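Local coordinates for BH1974 protein (Bacillus halodurans, PDB 3ON5) that probably serves xanthine dehydrogenase as a molybdenum-cofactor maturation factor of the XdhC/CoxI family, carrying a C-terminal Rossmann domain, at residues 212-217 with 265-270; 216-219 with 224-227; 219-224 with 336-341; 282-287 with 302-307. All blocks are in the same frame, centred on the assembly; numbering follows the deposited sequence.

Contact 1. Residues 212-217 with 265-270; sequences PPLVTF and FVLIMT
Leu214, on helix 211-221, meets Leu267 and Met269 of the parallel sheet and its edge; these three side chains make up the whole contact across the two segments. With CG anti to the backbone N (chi1 174°), Leu214 sends its isopropyl end out from the helix to the sheet, and CD2 is the branch that reaches both partners. Along 265-270 the side chains alternate. Phe265 comes first and turns to helix 326-343. Val266 and, two residues later, Ile268 point to the other face of the sheet, where they cover Leu283 and strand 290-293. Between them, Leu267 lies on the face of the sheet that carries helix 211-221. Its CD2 methyl approaches the end of Leu214 tip to tip, 3.9 Å from Leu214 CD1 and 4.0 Å from Leu214 CG. Met269, present as selenomethionine, lies just past the strand, and its bend at chi3 (50°) turns the methyl end aside and presents the selenium. Met269 SE sits 3.5 Å from Leu214 CD2, and Met269 CE is 4.1 Å from that same methyl. No hydrogen bond joins the two segments, and all three touching residues are buried. The chemistry is therefore purely apolar: helix 211-221 is packed on the strand and on the residue just beyond it by the exclusion of water and by dispersion forces, none of them directional.

Contact 2. Residues 216-219 with 224-227; sequences TFAS and YTVV
A small apolar helix-on-sheet contact, Ala218 against Thr225, lies inside the beta-alpha-beta unit of strand 200-205, helix 211-221 and strand 223-229, where the chain has just turned from the helix into the second strand. The evidence is one methyl-methyl approach, Ala218 CB to Thr225 CG2 at 3.9 Å, together with a looser one from the same CG2 to the backbone Ser219 N at 4.3 Å. Both CB atoms point across the gap. With chi1 at 52°, Thr225 sets CG2 beside its own backbone N, so that the threonine offers carbon rather than oxygen to Ala218. The connection between helix and strand is short, and the closest CA approach, Ser219 CA to Thr225 CA, is 6.5 Å. Strand 223-229 is held from both flanks, since the backbones of Tyr224 and Val226 pair with Leu202, and that of Thr225 with Asp244 and Glu245. Ala218 also rests on Leu202, so it covers two adjacent strands. On another side of the helix, Phe217 meets Phe217 of the second subunit, ring planes at about 80°. A helix packed over the two parallel strands it connects is the beta-alpha-beta crossover, here the first unit of the Rossmann domain.

Contact 3. Residues 219-224 with 336-341; sequences SNVGFY and QLIQLI
Phe223 brings the far end of its ring against Leu337 and Ile341, which stand one turn apart on helix 326-343. The ring's CZ is 3.5 Å from Ile341 CD1 and 3.7 Å from Leu337 CB, while CE2 lies 4.0 Å from Leu337 CD1. Both partners lie obliquely to the ring. Phe223 and Ile341 come from opposite directions, the isoleucine stretched (chi2 178°) so that its CD1 methyl leads; Leu337 passes across. Beside this group, Val221 meets Ile338: its CG1 is 3.9 Å from Ile338 CG1, and its CG2 is 4.0 Å from Ile338 CD1. The chi1 of Val221, 161°, turns both methyls to the isoleucine.

The next shell is the turn that carries Val221 and Phe223. Gly222 leaves the helix with a positive phi of 117°, which glycine readily adopts, and a Schellman motif closes the helix end. Gly222 N bonds to Ser219 O at 3.0 Å, and a probable hydrogen bond links Phe223 N to Ala218 O at 2.9 Å. The reversal places one apolar residue before the glycine and one after it, both facing the same helix.

Farther out, Leu202 of strand 200-205 packs under both Phe223 and Leu337, and Tyr290 of strand 290-293 continues beneath Leu337. Val221 also packs on Ile331 of the second subunit. Helix 326-343 thus lies over the sheet beside helix 211-221; this contact covers the C-terminal end of helix 211-221 and the turn after it, while Phe217 continues the helix-helix packing on Ala330 and Val334.

Contact 4. Residues 282-287 with 302-307; sequences FLLEKE and RLLQNR
Beside Leu304, which packs on Leu284, the carbonyl O of Leu303 accepts two side-chain hydrogen bonds, from His281 NE2 and Gln277 NE2. The two donors stand one turn apart on helix 273-283, so this single oxygen, near the end of helix 297-304, ties the two helices together. No hydrogen bond runs between 282-287 and 302-307 themselves, whose contact is carried by Leu284 against Leu304 and Arg307.

Leu284 divides its branches. CD2 reaches Leu304 CD2 at 3.9 Å, the two side chains crossing at a slant, and CD1 lies 3.6 Å from Arg307 CG and 4.1 Å from Arg307 CB. Leucine and arginine cross at nearly a right angle, and it is the aliphatic root of the arginine that touches. Bent at chi2 (82°), Arg307 meets Leu284 CD1 with CG and CB alone. Since Arg307 is exposed and also touches a crystal neighbour, its outer part may partly reflect the lattice.

What brings Arg307 back to Leu284 is a reversal after helix 297-304. Gln305 and Asn306 both have positive phi, 33° and 56°, and the closing bond from Gln305 N to Arg302 O is weak.

Pro309 and Pro310 extend the apolar patch over Leu304 and Leu284. Inward, Leu283 packs on Ile291 and Leu303 on Ile293, both of strand 290-293. The contact therefore joins the ends of helices 273-283 and 297-304, side by side on that strand, at the margin of the Rossmann domain.

Contacts 1, 2 and 3 are buried and share helix 211-221: contact 1 fixes it to strand 265-268, contact 2 to the strand that follows it, and contact 3 ties its end to helix 326-343. They touch one another, with Val215 CG2 3.6 Å from Val227 CG2 between contacts 1 and 2, and Phe265 CZ 3.5 Å from Ile341 CG1 between contacts 1 and 3. All three also border the second subunit. Contact 4, partly exposed, covers the other face of the sheet and reaches contact 1 through Val266 and Leu283. Aliphatic groups, a methionine (as selenomethionine) and a phenyl ring serve the interior; at the edge, an arginine's aliphatic part joins in.

Contact 1. Residues 212-217 with 265-270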
loop_
_atom_site.group_PDB
_atom_site.type_symbol
_atom_site.label_atom_id
_atom_site.label_comp_id
_atom_site.label_asym_id
_atom_site.label_seq_id
_atom_site.Cartn_x
_atom_site.Cartn_y
_atom_site.Cartn_z
ATOM N N PRO A 212 -3.747 -1.618 -30.131
ATOM C CA PRO A 212 -3.736 -1.932 -28.688
ATOM C C PRO A 212 -4.268 -0.785 -27.778
ATOM O O PRO A 212 -5.070 -1.148 -26.895
ATOM C CB PRO A 212 -2.259 -2.211 -28.413
ATOM C CG PRO A 212 -1.772 -2.776 -29.674
ATOM C CD PRO A 212 -2.432 -1.933 -30.724
ATOM N N PRO A 213 -3.948 0.547 -27.956
ATOM C CA PRO A 213 -4.530 1.556 -27.043
ATOM C C PRO A 213 -6.052 1.637 -27.152
ATOM O O PRO A 213 -6.714 1.795 -26.128
ATOM C CB PRO A 213 -3.886 2.877 -27.481
ATOM C CG PRO A 213 -3.275 2.642 -28.770
ATOM C CD PRO A 213 -3.010 1.187 -28.910
ATOM N N LEU A 214 -6.605 1.492 -28.370
ATOM C CA LEU A 214 -8.040 1.515 -28.611
ATOM C C LEU A 214 -8.735 0.357 -27.885
ATOM O O LEU A 214 -9.802 0.568 -27.313
ATOM C CB LEU A 214 -8.311 1.449 -30.117
ATOM C CG LEU A 214 -9.754 1.319 -30.549
ATOM C CD1 LEU A 214 -10.501 2.606 -30.351
ATOM C CD2 LEU A 214 -9.815 0.918 -31.970
ATOM N N VAL A 215 -8.135 -0.851 -27.903
ATOM C CA VAL A 215 -8.682 -2.026 -27.219
ATOM C C VAL A 215 -8.718 -1.727 -25.710
ATOM O O VAL A 215 -9.743 -1.974 -25.085
ATOM C CB VAL A 215 -7.897 -3.336 -27.549
ATOM C CG1 VAL A 215 -8.367 -4.514 -26.702
ATOM C CG2 VAL A 215 -8.013 -3.676 -29.034
ATOM N N THR A 216 -7.639 -1.135 -25.144
ATOM C CA THR A 216 -7.554 -0.812 -23.722
ATOM C C THR A 216 -8.614 0.231 -23.331
ATOM O O THR A 216 -9.350 0.023 -22.372
ATOM C CB THR A 216 -6.150 -0.320 -23.412
ATOM O OG1 THR A 216 -5.260 -1.407 -23.601
ATOM C CG2 THR A 216 -6.004 0.215 -21.992
ATOM N N PHE A 217 -8.686 1.343 -24.052
ATOM C CA PHE A 217 -9.627 2.397 -23.731
ATOM C C PHE A 217 -11.059 1.885 -23.894
ATOM O O PHE A 217 -11.857 2.100 -22.999
ATOM C CB PHE A 217 -9.371 3.641 -24.591
ATOM C CG PHE A 217 -7.993 4.274 -24.464
ATOM C CD1 PHE A 217 -7.253 4.147 -23.296
ATOM C CD2 PHE A 217 -7.491 5.093 -25.467
ATOM C CE1 PHE A 217 -5.999 4.761 -23.170
ATOM C CE2 PHE A 217 -6.235 5.703 -25.341
ATOM C CZ PHE A 217 -5.506 5.541 -24.189
ATOM N N PHE A 265 -20.789 -2.284 -33.030
ATOM C CA PHE A 265 -19.928 -1.170 -33.441
ATOM C C PHE A 265 -18.741 -1.718 -34.224
ATOM O O PHE A 265 -18.015 -2.580 -33.721
ATOM C CB PHE A 265 -19.447 -0.352 -32.214
ATOM C CG PHE A 265 -20.552 0.305 -31.420
ATOM C CD1 PHE A 265 -21.272 -0.412 -30.467
ATOM C CD2 PHE A 265 -20.849 1.649 -31.596
ATOM C CE1 PHE A 265 -22.318 0.188 -29.756
ATOM C CE2 PHE A 265 -21.884 2.255 -30.870
ATOM C CZ PHE A 265 -22.613 1.515 -29.958
ATOM N N VAL A 266 -18.554 -1.243 -35.454
ATOM C CA VAL A 266 -17.461 -1.726 -36.290
ATOM C C VAL A 266 -16.437 -0.605 -36.466
ATOM O O VAL A 266 -16.795 0.569 -36.655
ATOM C CB VAL A 266 -17.942 -2.288 -37.651
ATOM C CG1 VAL A 266 -16.757 -2.728 -38.514
ATOM C CG2 VAL A 266 -18.911 -3.455 -37.446
ATOM N N LEU A 267 -15.152 -0.996 -36.418
ATOM C CA LEU A 267 -14.006 -0.122 -36.582
ATOM C C LEU A 267 -13.032 -0.762 -37.569
ATOM O O LEU A 267 -12.465 -1.819 -37.282
ATOM C CB LEU A 267 -13.406 0.073 -35.198
ATOM C CG LEU A 267 -12.740 1.384 -34.835
ATOM C CD1 LEU A 267 -13.545 2.592 -35.263
ATOM C CD2 LEU A 267 -12.612 1.433 -33.389
ATOM N N ILE A 268 -12.939 -0.178 -38.776
ATOM C CA ILE A 268 -12.121 -0.630 -39.902
ATOM C C ILE A 268 -10.798 0.138 -39.872
ATOM O O ILE A 268 -10.771 1.334 -40.193
ATOM C CB ILE A 268 -12.890 -0.430 -41.253
ATOM C CG1 ILE A 268 -14.342 -0.945 -41.197
ATOM C CG2 ILE A 268 -12.137 -1.046 -42.403
ATOM C CD1 ILE A 268 -15.170 -0.708 -42.488
HETATM N N MSE A 269 -9.697 -0.524 -39.482
HETATM C CA MSE A 269 -8.398 0.163 -39.396
HETATM C C MSE A 269 -7.252 -0.785 -39.715
HETATM O O MSE A 269 -6.306 -0.923 -38.919
HETATM C CB MSE A 269 -8.203 0.786 -38.015
HETATM C CG MSE A 269 -8.701 -0.081 -36.858
HETATM SE SE MSE A 269 -8.582 0.910 -35.211
HETATM C CE MSE A 269 -9.448 2.511 -35.752
ATOM N N THR A 270 -7.324 -1.397 -40.919
ATOM C CA THR A 270 -6.346 -2.374 -41.380
ATOM C C THR A 270 -5.159 -1.689 -42.048
ATOM O O THR A 270 -4.097 -2.297 -42.123
ATOM C CB THR A 270 -6.967 -3.401 -42.350
ATOM O OG1 THR A 270 -7.196 -2.800 -43.622
ATOM C CG2 THR A 270 -8.237 -4.045 -41.821
#

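Contact 2. Residues 216-219 with 224-227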
loop_
_atom_site.group_PDB
_atom_site.type_symbol
_atom_site.label_atom_id
_atom_site.label_comp_id
_atom_site.label_asym_id
_atom_site.label_seq_id
_atom_site.Cartn_x
_atom_site.Cartn_y
_atom_site.Cartn_z
ATOM N N THR A 216 -7.639 -1.135 -25.144
ATOM C CA THR A 216 -7.554 -0.812 -23.722
ATOM C C THR A 216 -8.614 0.231 -23.331
ATOM O O THR A 216 -9.350 0.023 -22.372
ATOM C CB THR A 216 -6.150 -0.320 -23.412
ATOM O OG1 THR A 216 -5.260 -1.407 -23.601
ATOM C CG2 THR A 216 -6.004 0.215 -21.992
ATOM N N PHE A 217 -8.686 1.343 -24.052
ATOM C CA PHE A 217 -9.627 2.397 -23.731
ATOM C C PHE A 217 -11.059 1.885 -23.894
ATOM O O PHE A 217 -11.857 2.100 -22.999
ATOM C CB PHE A 217 -9.371 3.641 -24.591
ATOM C CG PHE A 217 -7.993 4.274 -24.464
ATOM C CD1 PHE A 217 -7.253 4.147 -23.296
ATOM C CD2 PHE A 217 -7.491 5.093 -25.467
ATOM C CE1 PHE A 217 -5.999 4.761 -23.170
ATOM C CE2 PHE A 217 -6.235 5.703 -25.341
ATOM C CZ PHE A 217 -5.506 5.541 -24.189
ATOM N N ALA A 218 -11.365 1.135 -24.961
ATOM C CA ALA A 218 -12.715 0.611 -25.177
ATOM C C ALA A 218 -13.093 -0.426 -24.142
ATOM O O ALA A 218 -14.240 -0.447 -23.722
ATOM C CB ALA A 218 -12.830 0.004 -26.552
ATOM N N SER A 219 -12.140 -1.274 -23.731
ATOM C CA SER A 219 -12.359 -2.312 -22.723
ATOM C C SER A 219 -12.677 -1.680 -21.356
ATOM O O SER A 219 -13.679 -2.046 -20.739
ATOM C CB SER A 219 -11.143 -3.224 -22.622
ATOM O OG SER A 219 -11.353 -4.283 -21.703
ATOM N N TYR A 224 -17.235 -4.973 -25.165
ATOM C CA TYR A 224 -16.782 -6.324 -25.499
ATOM C C TYR A 224 -15.953 -6.147 -26.764
ATOM O O TYR A 224 -16.482 -5.638 -27.750
ATOM C CB TYR A 224 -17.951 -7.305 -25.643
ATOM C CG TYR A 224 -17.518 -8.735 -25.882
ATOM C CD1 TYR A 224 -17.320 -9.608 -24.820
ATOM C CD2 TYR A 224 -17.357 -9.233 -27.181
ATOM C CE1 TYR A 224 -16.973 -10.942 -25.037
ATOM C CE2 TYR A 224 -16.989 -10.557 -27.408
ATOM C CZ TYR A 224 -16.804 -11.406 -26.332
ATOM O OH TYR A 224 -16.458 -12.707 -26.540
ATOM N N THR A 225 -14.642 -6.413 -26.704
ATOM C CA THR A 225 -13.774 -6.144 -27.840
ATOM C C THR A 225 -13.370 -7.433 -28.568
ATOM O O THR A 225 -12.935 -8.410 -27.951
ATOM C CB THR A 225 -12.521 -5.364 -27.413
ATOM O OG1 THR A 225 -11.915 -6.044 -26.322
ATOM C CG2 THR A 225 -12.839 -3.917 -27.000
ATOM N N VAL A 226 -13.542 -7.398 -29.909
ATOM C CA VAL A 226 -13.153 -8.439 -30.854
ATOM C C VAL A 226 -12.136 -7.805 -31.807
ATOM O O VAL A 226 -12.429 -6.797 -32.452
ATOM C CB VAL A 226 -14.351 -9.123 -31.615
ATOM C CG1 VAL A 226 -13.861 -10.093 -32.691
ATOM C CG2 VAL A 226 -15.288 -9.833 -30.647
ATOM N N VAL A 227 -10.931 -8.375 -31.846
ATOM C CA VAL A 227 -9.839 -7.969 -32.733
ATOM C C VAL A 227 -9.664 -9.039 -33.763
ATOM O O VAL A 227 -9.527 -10.212 -33.399
ATOM C CB VAL A 227 -8.507 -7.691 -31.989
ATOM C CG1 VAL A 227 -7.400 -7.303 -32.975
ATOM C CG2 VAL A 227 -8.681 -6.637 -30.908
#

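Contact 3. Residues 219-224 with 336-341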
loop_
_atom_site.group_PDB
_atom_site.type_symbol
_atom_site.label_atom_id
_atom_site.label_comp_id
_atom_site.label_asym_id
_atom_site.label_seq_id
_atom_site.Cartn_x
_atom_site.Cartn_y
_atom_site.Cartn_z
ATOM N N SER A 219 -12.140 -1.274 -23.731
ATOM C CA SER A 219 -12.359 -2.312 -22.723
ATOM C C SER A 219 -12.677 -1.680 -21.356
ATOM O O SER A 219 -13.679 -2.046 -20.739
ATOM C CB SER A 219 -11.143 -3.224 -22.622
ATOM O OG SER A 219 -11.353 -4.283 -21.703
ATOM N N ASN A 220 -11.868 -0.673 -20.939
ATOM C CA ASN A 220 -11.999 0.055 -19.674
ATOM C C ASN A 220 -13.343 0.789 -19.572
ATOM O O ASN A 220 -13.934 0.814 -18.493
ATOM C CB ASN A 220 -10.855 1.053 -19.500
ATOM C CG ASN A 220 -9.486 0.446 -19.295
ATOM O OD1 ASN A 220 -9.286 -0.757 -19.390
ATOM N ND2 ASN A 220 -8.491 1.274 -19.013
ATOM N N VAL A 221 -13.843 1.333 -20.681
ATOM C CA VAL A 221 -15.119 2.048 -20.733
ATOM C C VAL A 221 -16.299 1.032 -20.754
ATOM O O VAL A 221 -17.421 1.440 -20.448
ATOM C CB VAL A 221 -15.154 3.020 -21.942
ATOM C CG1 VAL A 221 -16.572 3.430 -22.329
ATOM C CG2 VAL A 221 -14.281 4.245 -21.663
ATOM N N GLY A 222 -16.046 -0.251 -21.047
ATOM C CA GLY A 222 -17.090 -1.269 -20.964
ATOM C C GLY A 222 -17.523 -2.013 -22.211
ATOM O O GLY A 222 -18.581 -2.665 -22.209
ATOM N N PHE A 223 -16.710 -1.957 -23.273
ATOM C CA PHE A 223 -17.024 -2.679 -24.490
ATOM C C PHE A 223 -16.485 -4.081 -24.502
ATOM O O PHE A 223 -15.402 -4.361 -23.968
ATOM C CB PHE A 223 -16.452 -1.959 -25.706
ATOM C CG PHE A 223 -17.171 -0.709 -26.130
ATOM C CD1 PHE A 223 -18.281 -0.775 -26.968
ATOM C CD2 PHE A 223 -16.690 0.535 -25.770
ATOM C CE1 PHE A 223 -18.927 0.388 -27.386
ATOM C CE2 PHE A 223 -17.337 1.699 -26.192
ATOM C CZ PHE A 223 -18.452 1.619 -26.986
ATOM N N TYR A 224 -17.235 -4.973 -25.165
ATOM C CA TYR A 224 -16.782 -6.324 -25.499
ATOM C C TYR A 224 -15.953 -6.147 -26.764
ATOM O O TYR A 224 -16.482 -5.638 -27.750
ATOM C CB TYR A 224 -17.951 -7.305 -25.643
ATOM C CG TYR A 224 -17.518 -8.735 -25.882
ATOM C CD1 TYR A 224 -17.320 -9.608 -24.820
ATOM C CD2 TYR A 224 -17.357 -9.233 -27.181
ATOM C CE1 TYR A 224 -16.973 -10.942 -25.037
ATOM C CE2 TYR A 224 -16.989 -10.557 -27.408
ATOM C CZ TYR A 224 -16.804 -11.406 -26.332
ATOM O OH TYR A 224 -16.458 -12.707 -26.540
ATOM N N GLN A 336 -16.124 9.452 -29.300
ATOM C CA GLN A 336 -17.188 9.361 -30.307
ATOM C C GLN A 336 -18.159 8.231 -29.991
ATOM O O GLN A 336 -19.358 8.403 -30.168
ATOM C CB GLN A 336 -16.592 9.142 -31.703
ATOM C CG GLN A 336 -17.591 9.317 -32.846
ATOM C CD GLN A 336 -16.879 9.291 -34.159
ATOM O OE1 GLN A 336 -16.227 8.314 -34.516
ATOM N NE2 GLN A 336 -16.937 10.381 -34.889
ATOM N N LEU A 337 -17.650 7.088 -29.523
ATOM C CA LEU A 337 -18.468 5.931 -29.207
ATOM C C LEU A 337 -19.362 6.230 -28.013
ATOM O O LEU A 337 -20.564 5.984 -28.108
ATOM C CB LEU A 337 -17.602 4.693 -28.956
ATOM C CG LEU A 337 -16.863 4.139 -30.174
ATOM C CD1 LEU A 337 -16.067 2.927 -29.796
ATOM C CD2 LEU A 337 -17.818 3.753 -31.274
ATOM N N ILE A 338 -18.801 6.827 -26.938
ATOM C CA ILE A 338 -19.520 7.249 -25.722
ATOM C C ILE A 338 -20.615 8.261 -26.112
ATOM O O ILE A 338 -21.781 8.083 -25.747
ATOM C CB ILE A 338 -18.531 7.842 -24.658
ATOM C CG1 ILE A 338 -17.590 6.741 -24.136
ATOM C CG2 ILE A 338 -19.294 8.494 -23.493
ATOM C CD1 ILE A 338 -16.340 7.212 -23.340
ATOM N N GLN A 339 -20.238 9.292 -26.890
ATOM C CA GLN A 339 -21.148 10.328 -27.346
ATOM C C GLN A 339 -22.381 9.730 -28.043
ATOM O O GLN A 339 -23.483 10.174 -27.771
ATOM C CB GLN A 339 -20.422 11.282 -28.296
ATOM C CG GLN A 339 -21.258 12.489 -28.692
ATOM C CD GLN A 339 -20.612 13.240 -29.817
ATOM O OE1 GLN A 339 -20.256 14.415 -29.672
ATOM N NE2 GLN A 339 -20.407 12.560 -30.956
ATOM N N LEU A 340 -22.200 8.714 -28.897
ATOM C CA LEU A 340 -23.298 8.097 -29.644
ATOM C C LEU A 340 -24.143 7.166 -28.786
ATOM O O LEU A 340 -25.338 7.076 -29.029
ATOM C CB LEU A 340 -22.786 7.312 -30.859
ATOM C CG LEU A 340 -21.998 8.125 -31.883
ATOM C CD1 LEU A 340 -21.383 7.227 -32.917
ATOM C CD2 LEU A 340 -22.842 9.247 -32.521
ATOM N N ILE A 341 -23.548 6.459 -27.819
ATOM C CA ILE A 341 -24.296 5.559 -26.940
ATOM C C ILE A 341 -25.194 6.400 -26.006
ATOM O O ILE A 341 -26.346 6.033 -25.749
ATOM C CB ILE A 341 -23.316 4.641 -26.166
ATOM C CG1 ILE A 341 -22.763 3.582 -27.123
ATOM C CG2 ILE A 341 -23.984 3.965 -24.963
ATOM C CD1 ILE A 341 -21.770 2.636 -26.554
#

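Contact 4. Residues 282-287 with 302-307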
loop_
_atom_site.group_PDB
_atom_site.type_symbol
_atom_site.label_atom_id
_atom_site.label_comp_id
_atom_site.label_asym_id
_atom_site.label_seq_id
_atom_site.Cartn_x
_atom_site.Cartn_y
_atom_site.Cartn_z
ATOM N N PHE A 282 -19.095 -5.372 -47.643
ATOM C CA PHE A 282 -19.885 -6.443 -47.048
ATOM C C PHE A 282 -20.931 -5.864 -46.101
ATOM O O PHE A 282 -22.079 -6.299 -46.122
ATOM C CB PHE A 282 -18.977 -7.448 -46.311
ATOM C CG PHE A 282 -19.716 -8.558 -45.605
ATOM C CD1 PHE A 282 -20.196 -8.385 -44.308
ATOM C CD2 PHE A 282 -19.923 -9.783 -46.228
ATOM C CE1 PHE A 282 -20.901 -9.411 -43.661
ATOM C CE2 PHE A 282 -20.624 -10.807 -45.580
ATOM C CZ PHE A 282 -21.118 -10.612 -44.308
ATOM N N LEU A 283 -20.512 -4.903 -45.253
ATOM C CA LEU A 283 -21.318 -4.259 -44.220
ATOM C C LEU A 283 -22.264 -3.189 -44.760
ATOM O O LEU A 283 -23.028 -2.634 -43.973
ATOM C CB LEU A 283 -20.382 -3.598 -43.206
ATOM C CG LEU A 283 -19.395 -4.482 -42.451
ATOM C CD1 LEU A 283 -18.504 -3.640 -41.581
ATOM C CD2 LEU A 283 -20.091 -5.535 -41.616
ATOM N N LEU A 284 -22.217 -2.890 -46.080
ATOM C CA LEU A 284 -23.018 -1.837 -46.697
ATOM C C LEU A 284 -24.515 -1.976 -46.458
ATOM O O LEU A 284 -25.098 -1.056 -45.885
ATOM C CB LEU A 284 -22.802 -1.752 -48.207
ATOM C CG LEU A 284 -21.611 -0.961 -48.693
ATOM C CD1 LEU A 284 -21.544 -0.998 -50.169
ATOM C CD2 LEU A 284 -21.705 0.501 -48.277
ATOM N N GLU A 285 -25.152 -3.056 -46.919
ATOM C CA GLU A 285 -26.604 -3.142 -46.776
ATOM C C GLU A 285 -26.992 -3.607 -45.377
ATOM O O GLU A 285 -28.161 -3.441 -45.009
ATOM C CB GLU A 285 -27.218 -4.071 -47.838
ATOM C CG GLU A 285 -27.216 -3.519 -49.260
ATOM C CD GLU A 285 -28.336 -2.572 -49.647
ATOM O OE1 GLU A 285 -29.238 -2.320 -48.814
ATOM O OE2 GLU A 285 -28.339 -2.124 -50.817
ATOM N N LYS A 286 -26.021 -4.181 -44.603
ATOM C CA LYS A 286 -26.234 -4.660 -43.237
ATOM C C LYS A 286 -26.563 -3.468 -42.327
ATOM O O LYS A 286 -25.790 -2.507 -42.297
ATOM C CB LYS A 286 -24.984 -5.426 -42.719
ATOM C CG LYS A 286 -24.509 -6.653 -43.534
ATOM C CD LYS A 286 -25.364 -7.920 -43.361
ATOM C CE LYS A 286 -24.854 -9.117 -44.136
ATOM N NZ LYS A 286 -24.905 -8.908 -45.609
ATOM N N GLU A 287 -27.708 -3.502 -41.614
ATOM C CA GLU A 287 -28.075 -2.414 -40.695
ATOM C C GLU A 287 -27.076 -2.406 -39.557
ATOM O O GLU A 287 -26.872 -3.464 -38.953
ATOM C CB GLU A 287 -29.518 -2.586 -40.180
ATOM N N ARG A 302 -13.111 6.656 -52.151
ATOM C CA ARG A 302 -12.470 5.706 -53.056
ATOM C C ARG A 302 -12.862 4.273 -52.658
ATOM O O ARG A 302 -13.121 3.456 -53.543
ATOM C CB ARG A 302 -10.942 5.891 -53.083
ATOM C CG ARG A 302 -10.523 7.068 -53.965
ATOM C CD ARG A 302 -9.023 7.260 -54.131
ATOM N NE ARG A 302 -8.387 7.867 -52.958
ATOM C CZ ARG A 302 -7.597 7.222 -52.098
ATOM N NH1 ARG A 302 -7.290 5.943 -52.296
ATOM N NH2 ARG A 302 -7.071 7.863 -51.059
ATOM N N LEU A 303 -12.977 3.997 -51.337
ATOM C CA LEU A 303 -13.405 2.702 -50.791
ATOM C C LEU A 303 -14.841 2.367 -51.223
ATOM O O LEU A 303 -15.112 1.220 -51.597
ATOM C CB LEU A 303 -13.311 2.672 -49.246
ATOM C CG LEU A 303 -11.928 2.560 -48.604
ATOM C CD1 LEU A 303 -12.037 2.654 -47.116
ATOM C CD2 LEU A 303 -11.270 1.239 -48.926
ATOM N N LEU A 304 -15.747 3.375 -51.189
ATOM C CA LEU A 304 -17.153 3.235 -51.574
ATOM C C LEU A 304 -17.280 3.101 -53.074
ATOM O O LEU A 304 -18.253 2.503 -53.519
ATOM C CB LEU A 304 -18.011 4.408 -51.075
ATOM C CG LEU A 304 -18.266 4.460 -49.559
ATOM C CD1 LEU A 304 -18.649 5.847 -49.112
ATOM C CD2 LEU A 304 -19.294 3.430 -49.117
ATOM N N GLN A 305 -16.277 3.595 -53.853
ATOM C CA GLN A 305 -16.179 3.530 -55.329
ATOM C C GLN A 305 -17.594 3.605 -55.974
ATOM O O GLN A 305 -18.041 2.677 -56.671
ATOM C CB GLN A 305 -15.408 2.266 -55.828
ATOM C CG GLN A 305 -15.829 0.899 -55.232
ATOM C CD GLN A 305 -15.536 -0.272 -56.145
ATOM O OE1 GLN A 305 -15.865 -0.263 -57.343
ATOM N NE2 GLN A 305 -15.032 -1.357 -55.573
ATOM N N ASN A 306 -18.283 4.740 -55.713
ATOM C CA ASN A 306 -19.643 5.068 -56.159
ATOM C C ASN A 306 -20.626 3.960 -55.708
ATOM O O ASN A 306 -21.067 3.105 -56.492
ATOM C CB ASN A 306 -19.731 5.315 -57.683
ATOM C CG ASN A 306 -19.995 6.760 -58.064
ATOM O OD1 ASN A 306 -19.522 7.706 -57.413
ATOM N ND2 ASN A 306 -20.743 6.959 -59.150
ATOM N N ARG A 307 -20.900 3.982 -54.404
ATOM C CA ARG A 307 -21.843 3.140 -53.667
ATOM C C ARG A 307 -22.614 3.994 -52.718
ATOM O O ARG A 307 -22.098 5.034 -52.286
ATOM C CB ARG A 307 -21.150 2.001 -52.901
ATOM C CG ARG A 307 -21.405 0.591 -53.422
ATOM C CD ARG A 307 -20.531 0.215 -54.595
ATOM N NE ARG A 307 -20.413 -1.236 -54.716
ATOM C CZ ARG A 307 -19.721 -1.860 -55.665
ATOM N NH1 ARG A 307 -19.098 -1.163 -56.611
ATOM N NH2 ARG A 307 -19.663 -3.185 -55.689
#